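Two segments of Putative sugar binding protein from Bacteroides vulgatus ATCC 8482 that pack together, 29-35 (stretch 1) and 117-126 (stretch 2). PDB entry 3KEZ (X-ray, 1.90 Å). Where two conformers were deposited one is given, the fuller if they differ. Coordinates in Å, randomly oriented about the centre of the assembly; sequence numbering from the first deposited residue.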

# COMPACT_ATOMS: atom_id res chain seq x y z
N GLY A 29 -6.44 -11.23 15.77
CA GLY A 29 -7.66 -10.56 15.35
C GLY A 29 -7.39 -9.42 14.39
O GLY A 29 -8.11 -9.26 13.39
N ILE A 30 -6.35 -8.62 14.67
CA ILE A 30 -6.00 -7.48 13.82
C ILE A 30 -5.64 -7.98 12.40
O ILE A 30 -6.20 -7.53 11.43
CB ILE A 30 -4.86 -6.62 14.45
CG1 ILE A 30 -5.37 -5.82 15.66
CG2 ILE A 30 -4.24 -5.71 13.42
CD1 ILE A 30 -4.30 -5.50 16.73
N TYR A 31 -4.77 -8.97 12.31
CA TYR A 31 -4.33 -9.49 11.02
C TYR A 31 -5.53 -10.09 10.30
O TYR A 31 -5.69 -9.89 9.11
CB TYR A 31 -3.20 -10.53 11.20
CG TYR A 31 -1.86 -9.88 11.51
CD1 TYR A 31 -1.21 -9.08 10.56
CD2 TYR A 31 -1.23 -10.10 12.72
CE1 TYR A 31 0.03 -8.49 10.82
CE2 TYR A 31 0.04 -9.50 13.01
CZ TYR A 31 0.65 -8.69 12.05
OH TYR A 31 1.86 -8.11 12.32
N SER A 32 -6.43 -10.75 11.03
CA SER A 32 -7.62 -11.34 10.39
C SER A 32 -8.49 -10.23 9.77
O SER A 32 -8.99 -10.37 8.64
CB SER A 32 -8.41 -12.21 11.38
OG SER A 32 -9.67 -12.57 10.85
N THR A 33 -8.65 -9.12 10.50
CA THR A 33 -9.35 -7.93 9.98
C THR A 33 -8.68 -7.35 8.72
O THR A 33 -9.36 -7.02 7.74
CB THR A 33 -9.49 -6.83 11.09
OG1 THR A 33 -10.17 -7.39 12.22
CG2 THR A 33 -10.24 -5.58 10.58
N MSE A 34 -7.35 -7.25 8.75
CA MSE A 34 -6.59 -6.74 7.61
C MSE A 34 -6.74 -7.59 6.38
O MSE A 34 -6.59 -7.07 5.28
CB MSE A 34 -5.09 -6.66 7.96
CG MSE A 34 -4.80 -5.67 9.07
SE MSE A 34 -2.99 -5.67 9.68
CE MSE A 34 -2.29 -4.76 8.21
N GLN A 35 -6.96 -8.91 6.56
CA GLN A 35 -7.19 -9.86 5.46
C GLN A 35 -8.49 -9.68 4.68
O GLN A 35 -8.62 -10.23 3.58
CB GLN A 35 -7.16 -11.32 5.98
CG GLN A 35 -5.77 -11.82 6.16
CD GLN A 35 -5.68 -12.93 7.15
OE1 GLN A 35 -6.61 -13.76 7.28
NE2 GLN A 35 -4.53 -12.99 7.85
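Stretch 2 117-126: GQALAIRGMA

What backbone does each stretch bring to the contact? Both stretches bring helix to the contact. Residues 117-126 lie wholly within a helix that begins earlier in the chain and continues beyond it, held by regular i+4 to i hydrogen bonds such as Ile122 N to Gln118 O at 3.0 Å and Ala126 N to Ile122 O at 2.8 Å. In stretch 1, residues 29-34 belong to a helix that begins earlier in the chain, with Met34 N hydrogen-bonded to Ile30 O at 2.9 Å.

How does the second helix lie on the first? The two run in the same general direction, their axes crossing at 30° and approaching no closer than 12.1 Å. At that spacing the backbones stay apart and side chains fill the gap. Ile30 CA lies 8.7 Å from Ile122 CA, and one turn further on Met34 CA lies 9.7 Å from Ala126 CA.

Which residue of stretch 2 is most covered? It is Ile122, which points toward stretch 1 and meets three of its residues. Ile122 CG2 packs 3.8 Å from Ile30 CG2 and 4.1 Å from Met34 SE, while Ile122 CD1 reaches to 3.7 Å from Tyr31 CZ. Ile30 and Met34, one helical turn apart, thus share the same methyl group. Both isoleucines adopt the m, t rotamer.

What closes the contact at its two ends? Near the start of stretch 2, Tyr31 leaves its backbone sideways but its ring carries the hydroxyl across, where Tyr31 OH donates a 2.8 Å hydrogen bond to Gln118 OE1, close to the ring plane. This is the only hydrogen bond between the stretches; Gln118 NE2 is satisfied elsewhere in the structure. Further along, two selenomethionines meet, with Met34 CE 3.7 Å from Met125 SE, extending the apolar packing beyond Ile122.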

# COMPACT_ATOMS: atom_id res chain seq x y z
N GLY A 117 5.94 -3.75 18.96
CA GLY A 117 6.33 -3.19 17.66
C GLY A 117 5.35 -3.46 16.55
O GLY A 117 5.08 -2.61 15.69
N GLN A 118 4.80 -4.66 16.52
CA GLN A 118 3.78 -4.97 15.51
C GLN A 118 2.56 -4.04 15.63
O GLN A 118 2.10 -3.48 14.65
CB GLN A 118 3.38 -6.45 15.58
CG GLN A 118 4.47 -7.43 15.18
CD GLN A 118 3.94 -8.86 15.18
OE1 GLN A 118 2.84 -9.09 14.70
NE2 GLN A 118 4.71 -9.79 15.71
N ALA A 119 2.10 -3.84 16.86
CA ALA A 119 0.96 -2.96 17.14
C ALA A 119 1.22 -1.51 16.74
O ALA A 119 0.34 -0.86 16.15
CB ALA A 119 0.60 -3.04 18.61
N LEU A 120 2.42 -1.02 17.04
CA LEU A 120 2.86 0.32 16.64
C LEU A 120 2.94 0.47 15.11
O LEU A 120 2.42 1.44 14.57
CB LEU A 120 4.22 0.66 17.26
CG LEU A 120 4.14 1.04 18.75
CD1 LEU A 120 5.51 1.01 19.41
CD2 LEU A 120 3.51 2.44 18.86
N ALA A 121 3.59 -0.47 14.43
CA ALA A 121 3.68 -0.42 12.97
C ALA A 121 2.32 -0.43 12.29
O ALA A 121 2.05 0.36 11.39
CB ALA A 121 4.59 -1.56 12.46
N ILE A 122 1.43 -1.31 12.76
CA ILE A 122 0.10 -1.43 12.25
C ILE A 122 -0.70 -0.15 12.49
O ILE A 122 -1.34 0.32 11.60
CB ILE A 122 -0.62 -2.67 12.82
CG1 ILE A 122 0.04 -3.93 12.23
CG2 ILE A 122 -2.10 -2.73 12.44
CD1 ILE A 122 -0.31 -5.25 12.95
N ARG A 123 -0.61 0.44 13.68
CA ARG A 123 -1.32 1.70 13.93
C ARG A 123 -0.83 2.81 13.00
O ARG A 123 -1.64 3.60 12.52
CB ARG A 123 -1.21 2.15 15.39
CG ARG A 123 -2.15 3.32 15.73
CD ARG A 123 -2.24 3.52 17.24
NE ARG A 123 -0.97 4.02 17.78
CZ ARG A 123 -0.71 4.24 19.07
NH1 ARG A 123 -1.64 4.02 20.00
NH2 ARG A 123 0.48 4.72 19.43
N GLY A 124 0.49 2.88 12.77
CA GLY A 124 1.06 3.86 11.85
C GLY A 124 0.58 3.65 10.41
O GLY A 124 0.22 4.61 9.73
N MSE A 125 0.61 2.39 9.96
CA MSE A 125 0.08 2.02 8.66
C MSE A 125 -1.36 2.42 8.52
O MSE A 125 -1.76 3.00 7.49
CB MSE A 125 0.24 0.52 8.43
CG MSE A 125 -0.25 0.06 7.08
SE MSE A 125 -0.21 -1.90 7.03
CE MSE A 125 1.68 -2.18 7.48
N ALA A 126 -2.16 2.06 9.51
CA ALA A 126 -3.61 2.29 9.39
C ALA A 126 -3.93 3.79 9.38
O ALA A 126 -4.77 4.25 8.59
CB ALA A 126 -4.37 1.57 10.51